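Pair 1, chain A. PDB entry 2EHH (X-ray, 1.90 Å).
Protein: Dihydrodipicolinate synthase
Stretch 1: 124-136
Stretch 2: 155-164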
# COMPACT_ATOMS: atom_id res chain seq x y z
N GLU A 124 -20.88 20.87 20.91
CA GLU A 124 -22.17 20.48 21.45
C GLU A 124 -22.08 19.93 22.87
O GLU A 124 -22.94 20.21 23.70
CB GLU A 124 -22.83 19.43 20.56
CG GLU A 124 -23.72 20.00 19.49
CD GLU A 124 -24.81 20.88 20.08
OE1 GLU A 124 -25.61 20.37 20.90
OE2 GLU A 124 -24.86 22.08 19.73
N VAL A 125 -21.03 19.17 23.14
CA VAL A 125 -20.85 18.55 24.45
C VAL A 125 -19.58 19.00 25.17
O VAL A 125 -18.47 18.80 24.67
CB VAL A 125 -20.82 17.02 24.32
CG1 VAL A 125 -20.97 16.38 25.69
CG2 VAL A 125 -21.93 16.56 23.38
N ASP A 126 -19.77 19.58 26.35
CA ASP A 126 -18.65 20.06 27.15
C ASP A 126 -17.98 18.93 27.93
O ASP A 126 -18.06 18.87 29.16
CB ASP A 126 -19.15 21.16 28.11
CG ASP A 126 -18.05 21.69 29.01
OD1 ASP A 126 -16.90 21.80 28.54
OD2 ASP A 126 -18.35 22.00 30.18
N ILE A 127 -17.32 18.03 27.20
CA ILE A 127 -16.62 16.91 27.81
C ILE A 127 -15.29 16.72 27.10
O ILE A 127 -15.19 16.94 25.89
CB ILE A 127 -17.44 15.60 27.70
CG1 ILE A 127 -16.76 14.48 28.49
CG2 ILE A 127 -17.58 15.19 26.24
CD1 ILE A 127 -17.50 13.15 28.43
N PRO A 128 -14.23 16.33 27.83
CA PRO A 128 -12.94 16.14 27.16
C PRO A 128 -13.08 15.08 26.06
O PRO A 128 -13.64 14.01 26.28
CB PRO A 128 -12.03 15.68 28.29
CG PRO A 128 -12.60 16.41 29.49
CD PRO A 128 -14.09 16.21 29.29
N ILE A 129 -12.56 15.39 24.88
CA ILE A 129 -12.65 14.48 23.75
C ILE A 129 -11.29 14.01 23.24
O ILE A 129 -10.37 14.81 23.09
CB ILE A 129 -13.41 15.14 22.58
CG1 ILE A 129 -14.86 15.39 23.00
CG2 ILE A 129 -13.33 14.26 21.33
CD1 ILE A 129 -15.61 16.31 22.06
N ILE A 130 -11.19 12.71 22.98
CA ILE A 130 -9.97 12.11 22.46
C ILE A 130 -10.26 11.62 21.05
O ILE A 130 -11.15 10.79 20.85
CB ILE A 130 -9.52 10.89 23.29
CG1 ILE A 130 -9.40 11.26 24.77
CG2 ILE A 130 -8.17 10.37 22.76
CD1 ILE A 130 -9.04 10.09 25.67
N ILE A 131 -9.53 12.14 20.07
CA ILE A 131 -9.70 11.71 18.69
C ILE A 131 -9.10 10.31 18.57
O ILE A 131 -8.07 10.02 19.19
CB ILE A 131 -8.97 12.66 17.72
CG1 ILE A 131 -9.67 14.02 17.70
CG2 ILE A 131 -8.93 12.05 16.32
CD1 ILE A 131 -8.89 15.10 16.97
N TYR A 132 -9.73 9.44 17.79
CA TYR A 132 -9.21 8.09 17.62
C TYR A 132 -8.92 7.86 16.14
O TYR A 132 -9.83 7.71 15.33
CB TYR A 132 -10.21 7.05 18.15
CG TYR A 132 -9.76 5.61 17.99
CD1 TYR A 132 -8.41 5.29 17.81
CD2 TYR A 132 -10.68 4.56 18.05
CE1 TYR A 132 -8.00 3.97 17.69
CE2 TYR A 132 -10.27 3.23 17.94
CZ TYR A 132 -8.93 2.95 17.77
OH TYR A 132 -8.51 1.64 17.68
N ASN A 133 -7.63 7.85 15.80
CA ASN A 133 -7.18 7.66 14.43
C ASN A 133 -6.65 6.25 14.23
O ASN A 133 -5.69 5.84 14.88
CB ASN A 133 -6.09 8.68 14.09
CG ASN A 133 -5.63 8.61 12.64
OD1 ASN A 133 -6.42 8.82 11.72
ND2 ASN A 133 -4.35 8.32 12.43
N ILE A 134 -7.28 5.50 13.33
CA ILE A 134 -6.85 4.14 13.02
C ILE A 134 -7.21 3.83 11.57
O ILE A 134 -8.17 3.12 11.27
CB ILE A 134 -7.49 3.10 13.99
CG1 ILE A 134 -7.01 1.70 13.61
CG2 ILE A 134 -9.02 3.22 13.97
CD1 ILE A 134 -7.11 0.69 14.75
N PRO A 135 -6.43 4.39 10.64
CA PRO A 135 -6.61 4.22 9.20
C PRO A 135 -6.79 2.77 8.75
O PRO A 135 -7.54 2.50 7.81
CB PRO A 135 -5.35 4.86 8.61
CG PRO A 135 -5.05 5.94 9.60
CD PRO A 135 -5.26 5.26 10.92
N SER A 136 -6.11 1.84 9.42
CA SER A 136 -6.19 0.43 9.04
C SER A 136 -7.60 -0.14 9.21
O SER A 136 -7.91 -1.20 8.69
CB SER A 136 -5.21 -0.42 9.86
OG SER A 136 -5.55 -0.42 11.24
N GLU A 155 -11.11 23.99 22.79
CA GLU A 155 -10.28 23.71 23.96
C GLU A 155 -10.67 22.33 24.46
O GLU A 155 -9.95 21.67 25.20
CB GLU A 155 -10.54 24.74 25.07
CG GLU A 155 -10.49 26.18 24.60
CD GLU A 155 -10.32 27.17 25.75
OE1 GLU A 155 -10.94 26.96 26.82
OE2 GLU A 155 -9.57 28.15 25.58
N ASN A 156 -11.85 21.92 24.01
CA ASN A 156 -12.49 20.66 24.32
C ASN A 156 -11.78 19.40 23.76
O ASN A 156 -11.87 18.31 24.33
CB ASN A 156 -13.92 20.75 23.78
CG ASN A 156 -14.83 19.74 24.40
OD1 ASN A 156 -14.40 18.95 25.23
ND2 ASN A 156 -16.10 19.77 24.02
N ILE A 157 -11.09 19.57 22.64
CA ILE A 157 -10.37 18.46 22.00
C ILE A 157 -8.95 18.48 22.54
O ILE A 157 -8.13 19.32 22.16
CB ILE A 157 -10.42 18.63 20.47
CG1 ILE A 157 -11.88 18.54 20.01
CG2 ILE A 157 -9.57 17.58 19.79
CD1 ILE A 157 -12.11 18.81 18.54
N VAL A 158 -8.66 17.52 23.42
CA VAL A 158 -7.38 17.46 24.12
C VAL A 158 -6.39 16.35 23.83
O VAL A 158 -5.26 16.38 24.33
CB VAL A 158 -7.63 17.43 25.64
CG1 VAL A 158 -8.49 18.62 26.05
CG2 VAL A 158 -8.33 16.12 26.01
N ALA A 159 -6.79 15.35 23.06
CA ALA A 159 -5.86 14.26 22.79
C ALA A 159 -6.24 13.43 21.58
O ALA A 159 -7.29 13.62 20.97
CB ALA A 159 -5.79 13.36 24.01
N SER A 160 -5.35 12.51 21.22
CA SER A 160 -5.59 11.62 20.10
C SER A 160 -4.99 10.25 20.37
O SER A 160 -3.85 10.14 20.83
CB SER A 160 -4.99 12.17 18.81
OG SER A 160 -5.23 11.28 17.73
N LYS A 161 -5.77 9.20 20.11
CA LYS A 161 -5.30 7.84 20.27
C LYS A 161 -4.81 7.50 18.87
O LYS A 161 -5.61 7.41 17.93
CB LYS A 161 -6.43 6.89 20.65
CG LYS A 161 -6.00 5.43 20.70
CD LYS A 161 -7.20 4.50 20.91
CE LYS A 161 -6.76 3.04 20.93
NZ LYS A 161 -7.92 2.09 20.88
N GLU A 162 -3.50 7.31 18.73
CA GLU A 162 -2.92 7.03 17.43
C GLU A 162 -2.52 5.57 17.20
O GLU A 162 -1.54 5.09 17.75
CB GLU A 162 -1.69 7.92 17.22
CG GLU A 162 -2.00 9.41 17.07
CD GLU A 162 -2.76 9.72 15.79
OE1 GLU A 162 -2.56 9.00 14.78
OE2 GLU A 162 -3.55 10.70 15.78
N SER A 163 -3.32 4.88 16.39
CA SER A 163 -3.03 3.50 16.02
C SER A 163 -2.47 3.63 14.61
O SER A 163 -3.18 3.41 13.63
CB SER A 163 -4.30 2.65 16.00
OG SER A 163 -4.86 2.54 17.29
N THR A 164 -1.20 4.02 14.54
CA THR A 164 -0.49 4.23 13.28
C THR A 164 0.96 3.80 13.44
O THR A 164 1.56 4.01 14.49
CB THR A 164 -0.49 5.73 12.87
OG1 THR A 164 0.43 5.93 11.79
CG2 THR A 164 -0.04 6.59 14.04
O HOH W 1 -3.84 2.16 11.31

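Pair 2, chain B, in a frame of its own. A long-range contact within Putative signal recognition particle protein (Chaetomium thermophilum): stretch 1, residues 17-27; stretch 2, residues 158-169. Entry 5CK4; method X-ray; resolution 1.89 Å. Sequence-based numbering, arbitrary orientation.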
# COMPACT_ATOMS: atom_id res chain seq x y z
N THR B 17 24.16 -3.97 3.35
CA THR B 17 22.84 -4.06 2.75
C THR B 17 22.18 -5.42 3.00
O THR B 17 22.84 -6.46 2.95
CB THR B 17 22.88 -3.79 1.23
OG1 THR B 17 23.92 -4.58 0.64
CG2 THR B 17 23.17 -2.32 0.96
N THR B 18 20.89 -5.40 3.28
CA THR B 18 20.15 -6.62 3.58
C THR B 18 19.17 -6.98 2.47
O THR B 18 19.27 -6.49 1.35
CB THR B 18 19.38 -6.50 4.91
OG1 THR B 18 18.87 -5.17 5.04
CG2 THR B 18 20.29 -6.80 6.08
N LEU B 19 18.22 -7.86 2.80
CA LEU B 19 17.14 -8.23 1.89
C LEU B 19 16.33 -6.98 1.52
O LEU B 19 16.32 -6.01 2.27
CB LEU B 19 16.22 -9.26 2.55
CG LEU B 19 16.71 -10.70 2.69
CD1 LEU B 19 15.71 -11.51 3.49
CD2 LEU B 19 16.93 -11.33 1.32
N PRO B 20 15.64 -7.02 0.37
CA PRO B 20 14.83 -5.85 -0.01
C PRO B 20 13.62 -5.69 0.91
O PRO B 20 13.24 -6.64 1.59
CB PRO B 20 14.41 -6.18 -1.44
CG PRO B 20 14.49 -7.66 -1.53
CD PRO B 20 15.62 -8.07 -0.66
N SER B 21 13.03 -4.49 0.92
CA SER B 21 11.94 -4.13 1.82
C SER B 21 10.57 -3.97 1.15
O SER B 21 10.46 -3.53 0.00
CB SER B 21 12.26 -2.82 2.55
OG SER B 21 13.04 -3.05 3.71
N VAL B 22 9.53 -4.32 1.89
CA VAL B 22 8.16 -4.04 1.50
C VAL B 22 7.51 -3.22 2.62
O VAL B 22 7.39 -3.70 3.76
CB VAL B 22 7.38 -5.35 1.24
CG1 VAL B 22 5.91 -5.08 0.95
CG2 VAL B 22 8.05 -6.14 0.09
N LEU B 23 7.11 -1.99 2.32
CA LEU B 23 6.42 -1.16 3.31
C LEU B 23 4.98 -1.61 3.52
O LEU B 23 4.20 -1.72 2.58
CB LEU B 23 6.42 0.33 2.93
CG LEU B 23 7.68 1.15 3.23
CD1 LEU B 23 7.52 2.56 2.69
CD2 LEU B 23 7.98 1.17 4.73
N LEU B 24 4.64 -1.85 4.78
CA LEU B 24 3.28 -2.20 5.14
C LEU B 24 2.61 -0.93 5.69
O LEU B 24 2.98 -0.43 6.75
CB LEU B 24 3.31 -3.33 6.17
CG LEU B 24 1.95 -3.81 6.70
CD1 LEU B 24 1.06 -4.26 5.56
CD2 LEU B 24 2.15 -4.93 7.73
N ILE B 25 1.63 -0.41 4.95
CA ILE B 25 1.03 0.90 5.20
C ILE B 25 -0.48 0.72 5.38
O ILE B 25 -1.07 -0.14 4.74
CB ILE B 25 1.23 1.82 3.96
CG1 ILE B 25 2.72 2.09 3.73
CG2 ILE B 25 0.51 3.15 4.11
CD1 ILE B 25 2.96 2.98 2.50
N GLY B 26 -1.11 1.53 6.22
CA GLY B 26 -2.57 1.52 6.31
C GLY B 26 -3.07 2.16 7.59
O GLY B 26 -2.28 2.40 8.51
N PRO B 27 -4.38 2.43 7.66
CA PRO B 27 -4.91 3.06 8.87
C PRO B 27 -4.82 2.11 10.06
O PRO B 27 -4.74 0.89 9.87
CB PRO B 27 -6.38 3.32 8.52
CG PRO B 27 -6.71 2.30 7.47
CD PRO B 27 -5.43 2.08 6.69
N TYR B 158 22.96 -2.13 6.98
CA TYR B 158 21.61 -1.94 7.50
C TYR B 158 20.76 -1.07 6.58
O TYR B 158 19.84 -0.38 7.03
CB TYR B 158 21.65 -1.34 8.91
CG TYR B 158 22.81 -0.41 9.18
CD1 TYR B 158 22.78 0.92 8.78
CD2 TYR B 158 23.94 -0.87 9.85
CE1 TYR B 158 23.84 1.77 9.03
CE2 TYR B 158 25.01 -0.03 10.10
CZ TYR B 158 24.96 1.29 9.69
OH TYR B 158 26.02 2.13 9.94
N LYS B 159 21.06 -1.12 5.29
CA LYS B 159 20.25 -0.43 4.29
C LYS B 159 19.50 -1.44 3.44
O LYS B 159 20.09 -2.42 2.97
CB LYS B 159 21.13 0.47 3.41
CG LYS B 159 21.83 1.59 4.17
CD LYS B 159 20.84 2.58 4.76
CE LYS B 159 20.09 3.33 3.67
NZ LYS B 159 19.06 4.26 4.21
N SER B 160 18.21 -1.21 3.24
CA SER B 160 17.39 -2.14 2.47
C SER B 160 16.63 -1.42 1.35
O SER B 160 16.01 -0.39 1.58
CB SER B 160 16.41 -2.87 3.37
OG SER B 160 15.56 -3.72 2.62
N LYS B 161 16.70 -1.98 0.15
CA LYS B 161 16.02 -1.39 -1.00
C LYS B 161 14.50 -1.60 -0.95
O LYS B 161 14.03 -2.72 -0.80
CB LYS B 161 16.61 -1.97 -2.29
CG LYS B 161 16.04 -1.39 -3.58
CD LYS B 161 17.00 -1.65 -4.75
CE LYS B 161 16.38 -1.26 -6.08
NZ LYS B 161 15.13 -2.03 -6.36
N LEU B 162 13.75 -0.51 -1.06
CA LEU B 162 12.29 -0.57 -1.09
C LEU B 162 11.81 -1.05 -2.46
O LEU B 162 12.10 -0.42 -3.48
CB LEU B 162 11.70 0.80 -0.78
CG LEU B 162 10.17 0.86 -0.79
CD1 LEU B 162 9.59 -0.06 0.28
CD2 LEU B 162 9.71 2.30 -0.60
N LYS B 163 11.09 -2.17 -2.50
CA LYS B 163 10.66 -2.73 -3.79
C LYS B 163 9.15 -2.87 -3.96
O LYS B 163 8.67 -3.11 -5.08
CB LYS B 163 11.35 -4.07 -4.05
CG LYS B 163 12.86 -3.97 -4.17
CD LYS B 163 13.44 -5.09 -5.02
CE LYS B 163 13.08 -4.92 -6.50
NZ LYS B 163 13.95 -5.74 -7.39
N ALA B 164 8.40 -2.72 -2.88
CA ALA B 164 6.94 -2.80 -2.98
C ALA B 164 6.25 -2.22 -1.77
O ALA B 164 6.86 -2.00 -0.73
CB ALA B 164 6.48 -4.24 -3.20
N VAL B 165 4.95 -1.99 -1.92
CA VAL B 165 4.12 -1.47 -0.85
C VAL B 165 2.90 -2.36 -0.70
O VAL B 165 2.26 -2.72 -1.69
CB VAL B 165 3.63 -0.05 -1.19
CG1 VAL B 165 2.49 0.40 -0.23
CG2 VAL B 165 4.78 0.93 -1.15
N ILE B 166 2.58 -2.76 0.53
CA ILE B 166 1.26 -3.33 0.78
C ILE B 166 0.43 -2.28 1.52
O ILE B 166 0.84 -1.81 2.60
CB ILE B 166 1.35 -4.61 1.61
CG1 ILE B 166 2.09 -5.71 0.85
CG2 ILE B 166 -0.06 -5.08 2.00
CD1 ILE B 166 2.37 -6.98 1.71
N PHE B 167 -0.70 -1.89 0.95
CA PHE B 167 -1.62 -0.98 1.65
C PHE B 167 -2.77 -1.81 2.22
O PHE B 167 -3.63 -2.29 1.47
CB PHE B 167 -2.16 0.08 0.70
CG PHE B 167 -3.02 1.12 1.38
CD1 PHE B 167 -4.39 0.90 1.57
CD2 PHE B 167 -2.46 2.30 1.87
CE1 PHE B 167 -5.17 1.85 2.22
CE2 PHE B 167 -3.25 3.25 2.50
CZ PHE B 167 -4.60 3.03 2.68
N LEU B 168 -2.78 -1.99 3.54
CA LEU B 168 -3.76 -2.85 4.20
C LEU B 168 -4.93 -2.04 4.72
O LEU B 168 -4.75 -0.98 5.30
CB LEU B 168 -3.11 -3.58 5.37
CG LEU B 168 -3.76 -4.81 6.02
CD1 LEU B 168 -3.71 -6.02 5.08
CD2 LEU B 168 -3.04 -5.14 7.31
N LEU B 169 -6.14 -2.55 4.51
CA LEU B 169 -7.35 -1.92 5.03
C LEU B 169 -8.29 -2.99 5.59
O LEU B 169 -8.19 -4.18 5.24
CB LEU B 169 -8.07 -1.08 3.95
CG LEU B 169 -8.52 -1.82 2.66
CD1 LEU B 169 -9.92 -2.48 2.83
CD2 LEU B 169 -8.53 -0.86 1.48
O HOH W 2 24.23 -2.03 4.86
O HOH W 3 18.09 -4.61 -0.13

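Two parallel β-strands joined edge to edge offer a fixed backbone frame that very different side chains can fill, and pairs 1 and 2 illustrate the point. Over 14 central residues their N, CA and C atoms superpose with an RMSD of 0.6 Å. In each pair the strands run in the same direction, 26° apart in pair 1 and 20° in pair 2, and five parallel bridges join them. Each also carries a β-bulge at the same place, where the register slips by one between I129(A) and I130(A), matched by S21(B) and V22(B). The residues skipped by the bridges, V158(A) and K163(B), coincide as well.

The hydrogen-bond ladder is conserved along with the frame. I131(A) N donates to A159(A) O at 2.8 Å, and its counterpart L23(B) N donates to A164(B) O at 3.1 Å; the carbonyls of the same residues turn to the same partner strand: K161(A) N donates to I131(A) O at 2.6 Å and I166(B) N to L23(B) O at 2.8 Å. Because backbone atoms make these bonds, they place little demand on side-chain chemistry.

One position after the bulge is nevertheless filled alike. A159(A) and A164(B) present only a methyl group, which packs against a β-branched neighbour: I130(A) CG2 lies 4.0 Å from A159(A) CB, and V22(B) CG2 lies 4.1 Å from A164(B) CB.

Further along that face the solutions diverge. In pair 1 the extended, all-t chain of K161(A) crosses the ring of Y132(A), its CD 3.7 Å from the ring centroid in a CH-π contact, so the aliphatic part of a charged residue serves as packing surface. Pair 2 fills the matched positions with two aliphatic residues, L24(B) CD1 lying 3.8 Å from I166(B) CG2.

The other face shows a sharper exchange. N133(A) ND2 donates to E162(A) OE1 at 3.0 Å, while S160(A) OG donates to E162(A) OE2 at 2.6 Å, so the carboxylate binds both strands' polar groups. At the equivalent sites, I25(B) CG2 packs on F167(B) CD2 at 3.8 Å and I25(B) CD1 on V165(B) CG1 at 3.8 Å, replacing directional bonds with hydrocarbon contact.

At the first bridge the polarity reverses. The site of I129(A) is taken by S21(B), whose OG donates to S160(B) OG at 2.8 Å. At the other end, I134(A) corresponds to G26(B), where an ideal CB would lie 2.2 Å from L168(B) O; the bare backbone avoids that clash.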